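Local coordinates for protein putative protease (Parabacteroides distasonis ATCC 8503, PDB 3KD4) that is of unproven function but is regarded as a putative protease, probably exported from the bacterial cytoplasm, at residues L155-L159 and V177-L181; K13-A19 and K144-P150; E132-E136 and S200-V204; G313-T317 and L352-V356; D20-E24 and I119-Y125. One frame throughout, in Å; residues are numbered along the deposited sequence. Where two conformers were deposited one is given.

Contact 1. Residues L155-L159 and V177-L181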
# COMPACT_ATOMS: atom_id res chain seq x y z
N LEU A 155 8.42 17.03 20.72
CA LEU A 155 8.91 16.28 19.60
C LEU A 155 9.02 14.82 20.01
O LEU A 155 9.63 14.49 21.02
CB LEU A 155 10.24 16.85 19.09
CG LEU A 155 10.93 16.06 17.98
CD1 LEU A 155 10.11 16.07 16.73
CD2 LEU A 155 12.33 16.64 17.70
N ALA A 156 8.35 13.95 19.28
CA ALA A 156 8.59 12.51 19.43
C ALA A 156 9.22 12.07 18.12
O ALA A 156 8.78 12.48 17.04
CB ALA A 156 7.30 11.76 19.73
N CYS A 157 10.29 11.30 18.22
CA CYS A 157 10.95 10.81 17.02
C CYS A 157 11.59 9.46 17.27
O CYS A 157 11.99 9.11 18.40
CB CYS A 157 11.99 11.84 16.51
SG CYS A 157 13.09 12.55 17.78
N GLY A 158 11.64 8.69 16.20
CA GLY A 158 12.25 7.39 16.25
C GLY A 158 12.75 6.98 14.89
O GLY A 158 12.12 7.25 13.88
N LEU A 159 13.88 6.29 14.91
CA LEU A 159 14.41 5.67 13.72
C LEU A 159 14.08 4.19 13.84
O LEU A 159 14.59 3.50 14.70
CB LEU A 159 15.92 5.93 13.69
CG LEU A 159 16.69 5.39 12.51
CD1 LEU A 159 16.11 5.98 11.23
CD2 LEU A 159 18.20 5.66 12.61
N VAL A 177 17.73 17.24 16.43
CA VAL A 177 18.14 15.88 16.62
C VAL A 177 18.57 15.34 15.25
O VAL A 177 17.94 15.66 14.22
CB VAL A 177 17.02 15.03 17.26
CG1 VAL A 177 15.74 15.09 16.46
CG2 VAL A 177 17.45 13.60 17.43
N HIS A 178 19.65 14.58 15.24
CA HIS A 178 20.14 14.04 14.01
C HIS A 178 20.62 12.62 14.16
O HIS A 178 20.97 12.19 15.27
CB HIS A 178 21.21 14.94 13.36
CG HIS A 178 22.44 15.16 14.17
ND1 HIS A 178 22.60 16.22 15.04
CD2 HIS A 178 23.62 14.48 14.20
CE1 HIS A 178 23.80 16.18 15.58
NE2 HIS A 178 24.44 15.12 15.10
N TRP A 179 20.62 11.90 13.04
CA TRP A 179 21.14 10.55 13.00
C TRP A 179 22.04 10.40 11.75
O TRP A 179 21.76 11.04 10.73
CB TRP A 179 19.99 9.55 12.86
CG TRP A 179 18.95 9.52 13.89
CD1 TRP A 179 18.76 8.53 14.80
CD2 TRP A 179 17.87 10.46 14.10
NE1 TRP A 179 17.66 8.79 15.57
CE2 TRP A 179 17.08 9.96 15.16
CE3 TRP A 179 17.48 11.65 13.49
CZ2 TRP A 179 15.95 10.63 15.65
CZ3 TRP A 179 16.36 12.32 13.96
CH2 TRP A 179 15.61 11.81 15.04
N THR A 180 23.02 9.49 11.82
CA THR A 180 23.84 9.16 10.67
C THR A 180 23.84 7.66 10.45
O THR A 180 24.21 6.88 11.33
CB THR A 180 25.26 9.69 10.83
OG1 THR A 180 25.19 11.11 10.98
CG2 THR A 180 26.12 9.37 9.57
N LEU A 181 23.29 7.21 9.32
CA LEU A 181 23.27 5.78 9.00
C LEU A 181 24.31 5.54 7.91
O LEU A 181 24.53 6.40 7.05
CB LEU A 181 21.89 5.34 8.55
CG LEU A 181 20.64 5.47 9.44
CD1 LEU A 181 20.17 6.93 9.62
CD2 LEU A 181 19.51 4.61 8.84

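Contact 2. Residues K13-A19 and K144-P150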
# COMPACT_ATOMS: atom_id res chain seq x y z
N LYS A 13 18.78 14.59 4.54
CA LYS A 13 17.43 15.17 4.60
C LYS A 13 17.31 15.92 5.90
O LYS A 13 17.73 15.41 6.96
CB LYS A 13 16.35 14.10 4.49
CG LYS A 13 16.37 13.42 3.13
CD LYS A 13 15.39 12.29 3.00
CE LYS A 13 15.34 11.81 1.51
NZ LYS A 13 14.39 10.70 1.34
N ALA A 14 16.76 17.13 5.84
CA ALA A 14 16.64 17.97 7.01
C ALA A 14 15.26 18.59 7.04
O ALA A 14 14.84 19.19 6.04
CB ALA A 14 17.74 19.06 7.01
N TRP A 15 14.55 18.45 8.17
CA TRP A 15 13.26 19.07 8.34
C TRP A 15 13.39 20.12 9.43
O TRP A 15 14.07 19.90 10.44
CB TRP A 15 12.17 18.06 8.76
CG TRP A 15 11.78 17.04 7.78
CD1 TRP A 15 10.69 17.04 6.98
CD2 TRP A 15 12.49 15.83 7.51
NE1 TRP A 15 10.67 15.88 6.21
CE2 TRP A 15 11.75 15.11 6.55
CE3 TRP A 15 13.64 15.25 8.05
CZ2 TRP A 15 12.15 13.87 6.08
CZ3 TRP A 15 14.06 14.02 7.54
CH2 TRP A 15 13.32 13.36 6.56
N THR A 16 12.77 21.26 9.21
CA THR A 16 12.75 22.35 10.15
C THR A 16 11.32 22.85 10.33
O THR A 16 10.63 23.15 9.35
CB THR A 16 13.60 23.50 9.63
OG1 THR A 16 14.89 23.00 9.29
CG2 THR A 16 13.68 24.63 10.69
N LEU A 17 10.92 23.01 11.58
CA LEU A 17 9.67 23.71 11.92
C LEU A 17 10.05 25.05 12.55
O LEU A 17 10.81 25.06 13.49
CB LEU A 17 8.89 22.92 12.95
CG LEU A 17 7.63 23.55 13.55
CD1 LEU A 17 6.57 23.74 12.49
CD2 LEU A 17 7.12 22.68 14.77
N HIS A 18 9.48 26.14 12.06
CA HIS A 18 9.71 27.47 12.62
C HIS A 18 8.57 27.84 13.57
O HIS A 18 7.48 27.27 13.47
CB HIS A 18 9.81 28.50 11.51
CG HIS A 18 10.92 28.24 10.56
ND1 HIS A 18 12.24 28.45 10.89
CD2 HIS A 18 10.92 27.80 9.27
CE1 HIS A 18 13.01 28.13 9.86
NE2 HIS A 18 12.24 27.72 8.87
N ALA A 19 8.84 28.79 14.47
CA ALA A 19 7.85 29.24 15.47
C ALA A 19 6.54 29.68 14.85
O ALA A 19 5.51 29.49 15.44
CB ALA A 19 8.43 30.37 16.35
N LYS A 144 22.23 11.02 6.30
CA LYS A 144 22.11 11.94 7.44
C LYS A 144 20.73 12.52 7.45
O LYS A 144 20.24 12.96 6.40
CB LYS A 144 23.15 13.07 7.36
CG LYS A 144 24.58 12.52 7.59
CD LYS A 144 25.69 13.58 7.54
CE LYS A 144 27.03 12.99 8.05
NZ LYS A 144 27.07 12.67 9.56
N VAL A 145 20.07 12.45 8.60
CA VAL A 145 18.72 13.00 8.76
C VAL A 145 18.71 13.85 9.99
O VAL A 145 19.37 13.53 11.02
CB VAL A 145 17.60 11.92 8.79
CG1 VAL A 145 17.46 11.29 7.40
CG2 VAL A 145 17.87 10.80 9.87
N SER A 146 17.97 14.96 9.90
CA SER A 146 17.99 15.99 10.91
C SER A 146 16.61 16.58 11.09
O SER A 146 15.92 16.82 10.10
CB SER A 146 18.93 17.11 10.41
OG SER A 146 18.95 18.17 11.28
N ILE A 147 16.19 16.81 12.33
CA ILE A 147 14.90 17.48 12.60
C ILE A 147 15.17 18.65 13.53
O ILE A 147 15.87 18.47 14.51
CB ILE A 147 13.91 16.54 13.28
CG1 ILE A 147 13.60 15.32 12.39
CG2 ILE A 147 12.57 17.29 13.63
CD1 ILE A 147 12.91 14.13 13.22
N SER A 148 14.68 19.85 13.20
CA SER A 148 14.85 21.04 14.04
C SER A 148 13.51 21.65 14.31
O SER A 148 12.75 21.83 13.36
CB SER A 148 15.72 22.09 13.36
OG SER A 148 16.95 21.53 13.01
N VAL A 149 13.24 21.94 15.57
CA VAL A 149 11.99 22.56 16.01
C VAL A 149 12.34 23.60 17.10
O VAL A 149 13.44 23.56 17.69
CB VAL A 149 10.95 21.53 16.54
CG1 VAL A 149 10.78 20.35 15.57
CG2 VAL A 149 11.33 21.02 17.94
N PRO A 150 11.42 24.53 17.37
CA PRO A 150 11.66 25.51 18.43
C PRO A 150 11.73 24.85 19.80
O PRO A 150 10.99 23.92 20.07
CB PRO A 150 10.44 26.47 18.35
CG PRO A 150 9.86 26.24 17.00
CD PRO A 150 10.14 24.75 16.70
O HOH W 1 16.93 20.05 10.72

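Contact 3. Residues E132-E136 and S200-V204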
# COMPACT_ATOMS: atom_id res chain seq x y z
N GLU A 132 9.61 8.91 6.89
CA GLU A 132 10.47 8.91 5.73
C GLU A 132 11.20 7.59 5.59
O GLU A 132 11.91 7.17 6.49
CB GLU A 132 11.48 10.06 5.82
CG GLU A 132 12.27 10.28 4.55
CD GLU A 132 11.47 11.00 3.48
OE1 GLU A 132 10.33 11.43 3.77
OE2 GLU A 132 11.98 11.14 2.35
N ARG A 133 11.03 6.96 4.45
CA ARG A 133 11.81 5.78 4.10
C ARG A 133 13.25 6.18 3.80
O ARG A 133 13.45 7.07 2.98
CB ARG A 133 11.22 5.16 2.82
CG ARG A 133 11.85 3.86 2.45
CD ARG A 133 11.37 3.32 1.10
NE ARG A 133 12.00 4.08 0.01
CZ ARG A 133 11.37 4.93 -0.80
NH1 ARG A 133 10.08 5.15 -0.68
NH2 ARG A 133 12.06 5.55 -1.73
N LEU A 134 14.23 5.51 4.41
CA LEU A 134 15.64 5.82 4.21
C LEU A 134 16.38 4.79 3.33
O LEU A 134 17.43 5.08 2.74
CB LEU A 134 16.32 5.96 5.57
CG LEU A 134 15.68 7.00 6.51
CD1 LEU A 134 16.48 7.11 7.81
CD2 LEU A 134 15.55 8.39 5.83
N GLN A 135 15.81 3.59 3.19
CA GLN A 135 16.33 2.59 2.28
C GLN A 135 15.87 2.87 0.89
O GLN A 135 14.71 3.23 0.68
CB GLN A 135 15.86 1.18 2.70
CG GLN A 135 16.49 0.06 1.94
CD GLN A 135 16.23 -1.30 2.57
OE1 GLN A 135 15.11 -1.59 2.96
NE2 GLN A 135 17.27 -2.10 2.71
N GLU A 136 16.76 2.68 -0.08
CA GLU A 136 16.43 2.83 -1.50
C GLU A 136 16.63 1.51 -2.26
O GLU A 136 17.05 0.50 -1.70
CB GLU A 136 17.30 3.92 -2.14
CG GLU A 136 17.27 5.24 -1.42
CD GLU A 136 15.92 5.95 -1.46
OE1 GLU A 136 15.02 5.59 -2.25
OE2 GLU A 136 15.77 6.88 -0.66
N SER A 200 13.67 -2.14 7.49
CA SER A 200 13.93 -1.16 6.46
C SER A 200 13.89 0.23 7.10
O SER A 200 12.83 0.68 7.53
CB SER A 200 12.89 -1.29 5.38
OG SER A 200 13.00 -0.25 4.47
N PRO A 201 15.04 0.92 7.17
CA PRO A 201 15.09 2.11 8.05
C PRO A 201 14.10 3.19 7.66
O PRO A 201 13.98 3.53 6.48
CB PRO A 201 16.56 2.58 7.96
CG PRO A 201 17.27 1.62 7.15
CD PRO A 201 16.35 0.56 6.62
N HIS A 202 13.36 3.68 8.64
CA HIS A 202 12.39 4.73 8.45
C HIS A 202 12.51 5.69 9.63
O HIS A 202 12.57 5.25 10.79
CB HIS A 202 10.96 4.21 8.52
CG HIS A 202 10.41 3.71 7.24
ND1 HIS A 202 10.78 2.49 6.71
CD2 HIS A 202 9.45 4.20 6.42
CE1 HIS A 202 10.10 2.28 5.59
NE2 HIS A 202 9.29 3.30 5.39
N LEU A 203 12.46 6.99 9.34
CA LEU A 203 12.41 8.01 10.38
C LEU A 203 10.94 8.41 10.53
O LEU A 203 10.29 8.80 9.54
CB LEU A 203 13.26 9.21 9.99
CG LEU A 203 13.24 10.42 10.93
CD1 LEU A 203 13.89 10.00 12.29
CD2 LEU A 203 13.93 11.62 10.29
N VAL A 204 10.43 8.32 11.76
CA VAL A 204 9.06 8.73 12.08
C VAL A 204 9.13 9.73 13.22
O VAL A 204 9.82 9.50 14.21
CB VAL A 204 8.18 7.52 12.46
CG1 VAL A 204 6.70 7.94 12.80
CG2 VAL A 204 8.26 6.47 11.34

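Contact 4. Residues G313-T317 and L352-V356. With GOL (glycerol), chain N.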
# COMPACT_ATOMS: atom_id res chain seq x y z
N GLY A 313 2.10 -2.16 11.81
CA GLY A 313 1.95 -2.80 13.07
C GLY A 313 3.12 -2.66 14.02
O GLY A 313 2.95 -2.84 15.22
N HIS A 314 4.29 -2.32 13.56
CA HIS A 314 5.49 -2.24 14.40
C HIS A 314 5.69 -0.83 15.01
O HIS A 314 6.64 -0.61 15.71
CB HIS A 314 6.72 -2.63 13.55
CG HIS A 314 6.98 -1.73 12.38
ND1 HIS A 314 6.49 -2.00 11.11
CD2 HIS A 314 7.68 -0.58 12.28
CE1 HIS A 314 6.89 -1.04 10.28
NE2 HIS A 314 7.61 -0.17 10.97
N LEU A 315 4.81 0.12 14.70
CA LEU A 315 5.04 1.51 15.10
C LEU A 315 4.46 1.84 16.46
O LEU A 315 3.38 1.35 16.84
CB LEU A 315 4.35 2.44 14.14
CG LEU A 315 4.93 2.72 12.78
CD1 LEU A 315 3.96 3.76 12.19
CD2 LEU A 315 6.39 3.23 12.85
N ASP A 316 5.14 2.72 17.17
CA ASP A 316 4.58 3.27 18.39
C ASP A 316 3.66 4.39 17.98
O ASP A 316 4.12 5.48 17.65
CB ASP A 316 5.69 3.79 19.28
CG ASP A 316 5.15 4.52 20.52
OD1 ASP A 316 3.93 4.66 20.71
OD2 ASP A 316 5.99 4.98 21.28
N THR A 317 2.36 4.12 17.99
CA THR A 317 1.40 5.09 17.48
C THR A 317 1.14 6.24 18.47
O THR A 317 0.55 7.23 18.10
CB THR A 317 0.07 4.42 17.03
OG1 THR A 317 -0.52 3.73 18.13
CG2 THR A 317 0.34 3.43 15.91
N LEU A 352 -1.67 -7.75 11.69
CA LEU A 352 -0.41 -7.26 11.10
C LEU A 352 -0.29 -5.73 11.24
O LEU A 352 0.79 -5.19 11.28
CB LEU A 352 -0.31 -7.68 9.64
CG LEU A 352 -0.06 -9.17 9.37
CD1 LEU A 352 0.18 -9.40 7.88
CD2 LEU A 352 1.13 -9.69 10.19
N ASP A 353 -1.43 -5.05 11.29
CA ASP A 353 -1.48 -3.59 11.33
C ASP A 353 -2.15 -3.13 12.62
O ASP A 353 -2.82 -3.89 13.28
CB ASP A 353 -2.30 -3.07 10.15
CG ASP A 353 -1.66 -3.40 8.80
OD1 ASP A 353 -0.43 -3.63 8.73
OD2 ASP A 353 -2.41 -3.46 7.81
N LYS A 354 -1.95 -1.86 12.93
CA LYS A 354 -2.55 -1.23 14.10
C LYS A 354 -3.64 -0.31 13.60
O LYS A 354 -3.41 0.54 12.74
CB LYS A 354 -1.48 -0.45 14.88
CG LYS A 354 -0.79 -1.28 15.95
CD LYS A 354 0.45 -0.58 16.53
CE LYS A 354 1.22 -1.52 17.47
NZ LYS A 354 2.08 -0.73 18.38
N VAL A 355 -4.84 -0.51 14.11
CA VAL A 355 -6.01 0.24 13.66
C VAL A 355 -6.49 1.09 14.82
O VAL A 355 -6.67 0.58 15.93
CB VAL A 355 -7.08 -0.72 13.16
CG1 VAL A 355 -8.38 0.02 12.77
CG2 VAL A 355 -6.51 -1.55 12.02
N VAL A 356 -6.63 2.39 14.58
CA VAL A 356 -7.05 3.32 15.64
C VAL A 356 -8.14 4.22 15.14
O VAL A 356 -7.99 4.84 14.06
CB VAL A 356 -5.86 4.17 16.12
CG1 VAL A 356 -6.28 5.00 17.33
CG2 VAL A 356 -4.64 3.31 16.43
C1 GOL N . 4.91 -4.76 11.16
O1 GOL N . 4.83 -3.53 10.46
C2 GOL N . 3.97 -5.89 10.66
O2 GOL N . 3.28 -6.51 11.74
C3 GOL N . 4.74 -6.97 9.93
O3 GOL N . 4.91 -6.60 8.59
O HOH W 2 2.26 -3.76 9.25
O HOH W 3 1.57 1.67 19.53

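Contact 5. Residues D20-E24 and I119-Y125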
# COMPACT_ATOMS: atom_id res chain seq x y z
N ASP A 20 6.56 30.22 13.63
CA ASP A 20 5.29 30.66 13.02
C ASP A 20 4.51 29.55 12.34
O ASP A 20 3.42 29.79 11.79
CB ASP A 20 5.50 31.81 12.05
CG ASP A 20 6.40 31.44 10.87
OD1 ASP A 20 6.84 30.27 10.73
OD2 ASP A 20 6.68 32.35 10.08
N GLY A 21 5.03 28.32 12.38
CA GLY A 21 4.33 27.22 11.75
C GLY A 21 4.77 26.93 10.32
O GLY A 21 4.39 25.92 9.76
N SER A 22 5.59 27.79 9.74
CA SER A 22 6.24 27.50 8.49
C SER A 22 7.26 26.33 8.66
O SER A 22 7.72 26.02 9.77
CB SER A 22 6.93 28.75 7.93
OG SER A 22 8.05 29.13 8.70
N GLN A 23 7.57 25.68 7.55
CA GLN A 23 8.47 24.53 7.53
C GLN A 23 9.43 24.62 6.37
O GLN A 23 9.21 25.34 5.38
CB GLN A 23 7.70 23.20 7.46
CG GLN A 23 6.85 22.97 8.69
CD GLN A 23 6.14 21.64 8.72
OE1 GLN A 23 6.54 20.71 8.03
NE2 GLN A 23 5.10 21.53 9.54
N GLU A 24 10.55 23.91 6.52
CA GLU A 24 11.42 23.67 5.40
C GLU A 24 11.73 22.20 5.40
O GLU A 24 11.95 21.58 6.47
CB GLU A 24 12.69 24.53 5.47
CG GLU A 24 13.69 24.19 4.35
CD GLU A 24 14.93 25.13 4.25
OE1 GLU A 24 15.08 25.97 5.14
OE2 GLU A 24 15.74 24.97 3.31
N ILE A 119 9.78 24.87 0.81
CA ILE A 119 9.49 25.81 1.88
C ILE A 119 7.98 25.96 1.98
O ILE A 119 7.33 26.31 1.00
CB ILE A 119 10.16 27.14 1.62
CG1 ILE A 119 11.69 26.93 1.57
CG2 ILE A 119 9.77 28.19 2.73
CD1 ILE A 119 12.35 27.77 0.59
N THR A 120 7.45 25.69 3.16
CA THR A 120 5.99 25.71 3.39
C THR A 120 5.65 26.89 4.27
O THR A 120 6.21 27.06 5.36
CB THR A 120 5.54 24.43 4.05
OG1 THR A 120 5.91 23.31 3.22
CG2 THR A 120 4.05 24.41 4.28
N LYS A 121 4.73 27.71 3.80
CA LYS A 121 4.30 28.88 4.55
C LYS A 121 3.42 28.51 5.76
O LYS A 121 2.91 27.41 5.83
CB LYS A 121 3.63 29.88 3.60
CG LYS A 121 2.23 29.54 3.17
CD LYS A 121 1.81 30.63 2.12
CE LYS A 121 0.32 30.76 1.95
NZ LYS A 121 0.06 31.77 0.85
N PRO A 122 3.26 29.44 6.72
CA PRO A 122 2.43 29.14 7.87
C PRO A 122 1.02 28.79 7.45
O PRO A 122 0.58 29.23 6.42
CB PRO A 122 2.43 30.45 8.67
CG PRO A 122 3.61 31.18 8.24
CD PRO A 122 3.82 30.80 6.79
N GLY A 123 0.33 27.99 8.23
CA GLY A 123 -1.08 27.74 8.02
C GLY A 123 -1.43 26.57 7.12
O GLY A 123 -2.58 26.44 6.70
N TYR A 124 -0.47 25.76 6.73
CA TYR A 124 -0.73 24.64 5.82
C TYR A 124 -0.61 23.34 6.60
O TYR A 124 -1.49 22.51 6.55
CB TYR A 124 0.27 24.63 4.66
CG TYR A 124 0.03 23.57 3.63
CD1 TYR A 124 -1.19 23.50 2.97
CD2 TYR A 124 1.00 22.62 3.32
CE1 TYR A 124 -1.44 22.54 2.00
CE2 TYR A 124 0.76 21.64 2.32
CZ TYR A 124 -0.46 21.61 1.68
OH TYR A 124 -0.75 20.64 0.71
N TYR A 125 0.48 23.14 7.33
CA TYR A 125 0.61 21.91 8.12
C TYR A 125 0.34 22.21 9.58
O TYR A 125 0.95 23.10 10.13
CB TYR A 125 2.01 21.36 7.95
CG TYR A 125 2.28 20.75 6.61
CD1 TYR A 125 1.35 19.90 6.01
CD2 TYR A 125 3.48 20.95 5.98
CE1 TYR A 125 1.62 19.32 4.77
CE2 TYR A 125 3.77 20.34 4.75
CZ TYR A 125 2.82 19.54 4.15
OH TYR A 125 3.09 18.94 2.93
O HOH W 4 2.45 25.29 7.52
O HOH W 5 3.52 23.43 10.76

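Contact 1. Residues L155-L159 and V177-L181
This is face-to-face packing of two beta sheets, one strand from each running almost parallel (5° between their N-to-C directions) with axes 9.4 Å apart. No hydrogen bond spans that gap; apolar side chains fill it. Val177 comes first: its CG1 lies 3.9 Å from Leu155 CD2 and also 3.9 Å from Cys157 SG, a compact branched residue serving two neighbours. Two residues on, Trp179 supplies the widest filler. Cys157 SG approaches the ring at its edge, 3.8 Å from Trp179 CH2 and 5.0 Å from the centroid of the Trp179 six-membered ring, a sulfur-aromatic contact. Near the pyrrole end of the indole, Leu159 CD2 is 3.7 Å from Trp179 CD1. Leu181 closes the row, its CD1 3.8 Å from Leu159 CD2. Val177, Trp179 and Leu181 point inward because a strand turns every second side chain to the same face. Strand 174-184 runs between strands 140-150 and 167-171 in the large mixed sheet, whereas strand 156-160 edges the three-stranded sheet beside strand 202-206, whose Leu203 also touches Trp179.

Contact 2. Residues K13-A19 and K144-P150
Strands 13-17 and 144-150 are parallel (5°) with axes 4.7 Å apart. Five backbone hydrogen bonds join them: Lys13 N to Lys144 O (2.9 Å), Ser146 N to Lys13 O (3.0 Å), Trp15 N to Ser146 O (2.9 Å), Ser148 N to Trp15 O (2.8 Å) and Leu17 N to Ser148 O (2.8 Å). Ser146 and Ser148 lie on the face shared with Ala14 and Thr16. Their hydroxyls leave room for a water, which binds Ser146 OG (2.8 Å) and Ser148 OG (2.7 Å) and donates to Trp15 O (2.9 Å); Ser146 also bonds to Glu176. The other face, apart from Lys13 (paired with Glu132), is apolar, with Trp15 CE3 4.3 Å from Ile147 CG1 and Trp15 CZ3 4.3 Å from Val145 CB. Beyond the last bond, Pro150, lacking an amide proton, packs its CD 4.1 Å from Leu17 CD2. Strands 23-33 and 174-184 flank the pair in the mixed sheet, while Leu203 of strand 202-206 and Ile130 of strand 129-133 cover the Trp15 and Ile147 face.

Contact 3. Residues E132-E136 and S200-V204
Backbone hydrogen bonds set the antiparallel register. Glu132 and Leu203 form a hydrogen-bonded pair, Glu132 N to Leu203 O at 2.7 Å and Leu203 N to Glu132 O at 2.9 Å; beyond the non-hydrogen-bonded pair Arg133-His202, Leu134 N donates to Pro201 O at 2.9 Å. Proline can accept this bond through its carbonyl although it has no amide proton to give. A side-chain hydrogen bond from Ser200 OG to Gln135 OE1 (2.9 Å) prolongs the pairing into the loops. The aromatic contribution is a CH-pi contact: Arg133 CA sits over the face of the imidazole, 3.8 Å from the centroid of the His202 ring. That ring is held by His202 ND1 donating to Ser200 O (2.9 Å), while Arg133 NH2 makes a salt bridge with Glu136 OE1 (3.0 Å). Apolar packing follows at Leu134, whose CB is 4.1 Å from Pro201 CB and whose CD1 is 4.4 Å from Leu203 CB. Strand 202-206 is the middle of its three-stranded sheet, between 129-133 and 156-160. Toward the large mixed sheet, Leu134 and Leu203 touch Val145 of strand 140-150, and Glu132 forms a salt bridge with Lys13 of strand 6-17.

Contact 4. Residues G313-T317 and L352-V356
This is a loop-to-strand contact at one end of two interior, neighbouring strands of the antiparallel five-stranded sheet: residues 313-317 belong to the loop that leaves strand 305-312, and residues 352-356 lie on its neighbour, strand 353-357. The closest pair of CA atoms across the segments is Gly313 and Asp353, 3.9 Å apart. Gly313 CA makes a CA-H...O contact of 3.2 Å with Leu352 O; a CB on Gly313 would clash with that carbonyl, so the absence of a side chain permits the approach. A water accepts from Gly313 N (3.0 Å) and donates to Asp353 OD1 (2.7 Å). The aspartate suits this spot as an acceptor, and it is also held by a salt bridge to Arg349. A glycerol, probably from the crystallisation liquor, lies alongside. Its O1 bonds to the same water at 2.8 Å and lies a very short 2.3 Å from His314 ND1, either being a possible donor, while GOL O2 donates to Leu352 O (2.9 Å) and Asn196 supplies a further partner. Further along, a side chain makes the link. Lys354 has an extended chain long enough to span to the loop, its CD packing 4.1 Å from Thr317 CG2. At its tip, a water accepts from Lys354 NZ (2.7 Å) and Thr317 N (3.0 Å), and Lys354 NZ itself donates to Leu315 O at 2.9 Å.

Contact 5. Residues D20-E24 and I119-Y125
An Asx turn introduces strand 23-33, and it packs against the loop that follows strand 111-120, its antiparallel partner in the large mixed sheet. Asp20 OD1 accepts from Ser22 N (2.9 Å) and from Ser22 OG (2.6 Å), so an aspartate and a serine two residues apart fix the bend. Gly21 occupies positive phi (94°), where a CB would jam against the preceding carbonyl. Pairing then begins: Gln23 N donates to Thr120 O and Thr120 N to Gln23 O, both at 2.9 Å, followed by the non-hydrogen-bonded pair Glu24-Ile119. Pro122 packs under the turn, with its CB 3.3 Å from Asp20 O and its CD 3.9 Å from Ser22 CB. Past it the loop bows out and returns at Tyr125, whose CB is 3.5 Å from Gln23 NE2, and two waters fill the space. One donates to Gly21 O (3.0 Å) and Lys121 O (2.7 Å) and accepts from Tyr125 N (2.9 Å); the other donates to Gly21 O (2.8 Å) and Tyr125 O (2.7 Å) and accepts from Gln23 NE2 (2.8 Å). Tyr125 OH bonds to Ala267. Within these segments two direct backbone bonds pair the strand ends; beyond them water bridges polar groups that are not directly paired.

Contacts 2 and 5 share the large mixed sheet, where Thr16 N lies 2.9 Å from Glu24 O, a probable hydrogen bond. Contact 1 joins that sheet to the three-stranded one of contact 3: Val177 O is 2.8 Å from Ile147 N of contact 2, and Gly158 N is 2.8 Å from Val204 O. Contacts 2 and 3 meet across the same interface through the salt bridge of Lys13 NZ with Glu132 OE2 (2.7 Å) and the packing of Trp15 CZ3 on Leu203 CD2 (3.7 Å). Contact 4 lies farther off, its centre about 28 Å from that of contact 5 but about 17 Å from that of contact 3, which it touches through Leu315 CD2 and Val204 CG2 (4.0 Å).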